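Local atomic coordinates of Alr4995 protein (Nostoc sp., PDB entry 6LRF), a protein that combines arginine dihydrolase and ornithine cyclodeaminase activities in one bifunctional chain, hydrolysing arginine to ornithine and probably converting ornithine on to proline. Residues D13-Y19 with P59-D65. Numbering follows the deposited sequence.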
loop_
_atom_site.group_PDB
_atom_site.type_symbol
_atom_site.label_atom_id
_atom_site.label_comp_id
_atom_site.label_asym_id
_atom_site.label_seq_id
_atom_site.Cartn_x
_atom_site.Cartn_y
_atom_site.Cartn_z
ATOM N N ASP B 13 -3.937 -58.278 7.630
ATOM C CA ASP B 13 -2.788 -59.185 7.779
ATOM C C ASP B 13 -1.483 -58.595 7.223
ATOM O O ASP B 13 -0.399 -58.884 7.736
ATOM C CB ASP B 13 -3.073 -60.535 7.100
ATOM C CG ASP B 13 -4.069 -61.403 7.881
ATOM O OD1 ASP B 13 -4.743 -60.889 8.803
ATOM O OD2 ASP B 13 -4.184 -62.609 7.561
ATOM N N HIS B 14 -1.588 -57.769 6.184
ATOM C CA HIS B 14 -0.410 -57.138 5.583
ATOM C C HIS B 14 -0.621 -55.641 5.378
ATOM O O HIS B 14 -0.150 -55.053 4.407
ATOM C CB HIS B 14 -0.063 -57.817 4.262
ATOM C CG HIS B 14 0.011 -59.308 4.360
ATOM N ND1 HIS B 14 -0.729 -60.149 3.555
ATOM C CD2 HIS B 14 0.729 -60.110 5.183
ATOM C CE1 HIS B 14 -0.465 -61.404 3.872
ATOM N NE2 HIS B 14 0.413 -61.408 4.859
ATOM N N TYR B 15 -1.338 -55.028 6.309
ATOM C CA TYR B 15 -1.586 -53.605 6.231
ATOM C C TYR B 15 -0.366 -52.857 6.738
ATOM O O TYR B 15 0.312 -53.295 7.671
ATOM C CB TYR B 15 -2.834 -53.224 7.027
ATOM C CG TYR B 15 -3.071 -51.730 7.156
ATOM C CD1 TYR B 15 -3.514 -50.975 6.071
ATOM C CD2 TYR B 15 -2.864 -51.076 8.368
ATOM C CE1 TYR B 15 -3.736 -49.607 6.191
ATOM C CE2 TYR B 15 -3.089 -49.712 8.500
ATOM C CZ TYR B 15 -3.522 -48.981 7.409
ATOM O OH TYR B 15 -3.744 -47.626 7.544
ATOM N N ASP B 16 -0.107 -51.725 6.100
ATOM C CA ASP B 16 1.039 -50.888 6.394
ATOM C C ASP B 16 0.814 -49.579 5.642
ATOM O O ASP B 16 -0.105 -49.487 4.822
ATOM C CB ASP B 16 2.339 -51.578 5.954
ATOM C CG ASP B 16 3.595 -50.901 6.499
ATOM O OD1 ASP B 16 3.564 -50.385 7.645
ATOM O OD2 ASP B 16 4.622 -50.902 5.778
ATOM N N VAL B 17 1.623 -48.564 5.920
ATOM C CA VAL B 17 1.694 -47.430 5.018
ATOM C C VAL B 17 3.024 -47.549 4.264
ATOM O O VAL B 17 4.074 -47.136 4.757
ATOM C CB VAL B 17 1.556 -46.091 5.768
ATOM C CG1 VAL B 17 1.611 -44.927 4.796
ATOM C CG2 VAL B 17 0.245 -46.056 6.546
ATOM N N ASP B 18 2.967 -48.164 3.084
ATOM C CA ASP B 18 4.145 -48.438 2.258
ATOM C C ASP B 18 4.640 -47.236 1.454
ATOM O O ASP B 18 5.830 -47.126 1.151
ATOM C CB ASP B 18 3.850 -49.568 1.264
ATOM C CG ASP B 18 3.747 -50.929 1.925
ATOM O OD1 ASP B 18 4.342 -51.118 3.013
ATOM O OD2 ASP B 18 3.086 -51.822 1.336
ATOM N N TYR B 19 3.703 -46.368 1.081
ATOM C CA TYR B 19 3.931 -45.311 0.105
ATOM C C TYR B 19 3.036 -44.135 0.440
ATOM O O TYR B 19 2.394 -44.131 1.493
ATOM C CB TYR B 19 3.637 -45.817 -1.311
ATOM C CG TYR B 19 2.429 -46.738 -1.374
ATOM C CD1 TYR B 19 1.135 -46.238 -1.256
ATOM C CD2 TYR B 19 2.587 -48.109 -1.529
ATOM C CE1 TYR B 19 0.036 -47.081 -1.297
ATOM C CE2 TYR B 19 1.496 -48.957 -1.577
ATOM C CZ TYR B 19 0.225 -48.438 -1.460
ATOM O OH TYR B 19 -0.856 -49.288 -1.506
ATOM N N PRO B 59 -6.398 -61.689 2.146
ATOM C CA PRO B 59 -5.339 -60.668 2.127
ATOM C C PRO B 59 -4.114 -61.132 1.351
ATOM O O PRO B 59 -3.840 -62.324 1.275
ATOM C CB PRO B 59 -5.009 -60.459 3.614
ATOM C CG PRO B 59 -5.586 -61.646 4.322
ATOM C CD PRO B 59 -6.767 -62.079 3.517
ATOM N N GLN B 60 -3.401 -60.188 0.756
ATOM C CA GLN B 60 -2.249 -60.512 -0.066
ATOM C C GLN B 60 -1.057 -59.646 0.343
ATOM O O GLN B 60 -1.197 -58.433 0.527
ATOM C CB GLN B 60 -2.577 -60.315 -1.547
ATOM C CG GLN B 60 -3.814 -61.083 -2.025
ATOM C CD GLN B 60 -3.579 -62.579 -2.131
ATOM O OE1 GLN B 60 -2.478 -63.021 -2.467
ATOM N NE2 GLN B 60 -4.615 -63.368 -1.857
ATOM N N LYS B 61 0.106 -60.273 0.504
ATOM C CA LYS B 61 1.332 -59.539 0.799
ATOM C C LYS B 61 1.628 -58.573 -0.340
ATOM O O LYS B 61 1.549 -58.951 -1.515
ATOM C CB LYS B 61 2.519 -60.489 0.996
ATOM C CG LYS B 61 2.648 -61.133 2.382
ATOM C CD LYS B 61 4.101 -61.030 2.893
ATOM C CE LYS B 61 4.507 -62.140 3.879
ATOM N NZ LYS B 61 3.398 -62.678 4.717
ATOM N N GLY B 62 1.958 -57.327 0.005
ATOM C CA GLY B 62 2.369 -56.340 -0.980
ATOM C C GLY B 62 1.249 -55.463 -1.512
ATOM O O GLY B 62 1.476 -54.598 -2.365
ATOM N N TRP B 63 0.037 -55.696 -1.017
ATOM C CA TRP B 63 -1.116 -54.870 -1.363
ATOM C C TRP B 63 -1.843 -54.488 -0.087
ATOM O O TRP B 63 -2.932 -54.989 0.194
ATOM C CB TRP B 63 -2.039 -55.605 -2.337
ATOM C CG TRP B 63 -1.283 -56.127 -3.528
ATOM C CD1 TRP B 63 -0.975 -57.431 -3.803
ATOM C CD2 TRP B 63 -0.701 -55.349 -4.584
ATOM N NE1 TRP B 63 -0.256 -57.512 -4.976
ATOM C CE2 TRP B 63 -0.069 -56.247 -5.469
ATOM C CE3 TRP B 63 -0.658 -53.978 -4.868
ATOM C CZ2 TRP B 63 0.596 -55.821 -6.617
ATOM C CZ3 TRP B 63 0.003 -53.555 -6.010
ATOM C CH2 TRP B 63 0.624 -54.476 -6.870
ATOM N N PRO B 64 -1.229 -53.590 0.695
ATOM C CA PRO B 64 -1.716 -53.240 2.031
ATOM C C PRO B 64 -3.098 -52.592 2.009
ATOM O O PRO B 64 -3.849 -52.703 2.979
ATOM C CB PRO B 64 -0.662 -52.250 2.535
ATOM C CG PRO B 64 -0.093 -51.649 1.295
ATOM C CD PRO B 64 -0.079 -52.757 0.294
ATOM N N ASP B 65 -3.434 -51.920 0.911
ATOM C CA ASP B 65 -4.678 -51.165 0.874
ATOM C C ASP B 65 -5.832 -52.048 0.411
ATOM O O ASP B 65 -6.963 -51.583 0.259
ATOM C CB ASP B 65 -4.529 -49.932 -0.016
ATOM C CG ASP B 65 -3.632 -48.868 0.612
ATOM O OD1 ASP B 65 -3.851 -48.522 1.800
ATOM O OD2 ASP B 65 -2.702 -48.391 -0.074
HETATM O O HOH W 1 -1.537 -48.054 3.075
HETATM O O HOH W 2 -2.405 -51.830 -1.882
HETATM O O HOH W 3 1.089 -51.746 -3.031
#
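His14 lays its imidazole across the aliphatic part of Lys61, whose side chain runs nearly perpendicular to that of the histidine. The methylene CG of Lys61 sits 3.4 Å from the centroid of the His14 ring, a CH-pi contact over the face, while CB of Asp13 lies beyond the opposite face. Bent at chi2 (-133°) and chi4 (-30°), the lysine chain curls back over the ring, bringing its NZ to 3.2 Å from NE2 of His14. Replacing the histidine with an alanine would probably leave Lys61 CG without the ring face it packs on and its chain freer to swing into solvent. Pro59 crosses the Asp13 side chain at a slant, its CG lying 3.7 Å from Asp13 OD2. Both segments are loops of the guanidine-modifying-enzyme domain, one following strand 6-9 and the other strand 53-56, and the second carries a type II beta turn from Gln60 to Trp63 with Gly62 at its third position. Past this turn the buried Pro64 wedges against the other loop: its CA makes a C-H...O contact with His14 O, its CB approaches Asp16 O, and its CG reaches Asp18 OD2 at 3.2 Å. Tyr15 turns its ring edge to Pro64 O, its hydroxyl being held by the carbonyl of Glu254. At the far end Tyr19 and Asp65 approach head-on from the two loops, and Tyr19 OH donates a short 2.5 Å hydrogen bond to Asp65 OD2. The bond arrives on the anti side, 32° out of the carboxylate plane. One water donates to both Asp65 OD1 and Asp16 O, and a second links Tyr19 OH to the backbone N of Asp65. Arg90 of helix 88-91 touches both Tyr19 and Asp65.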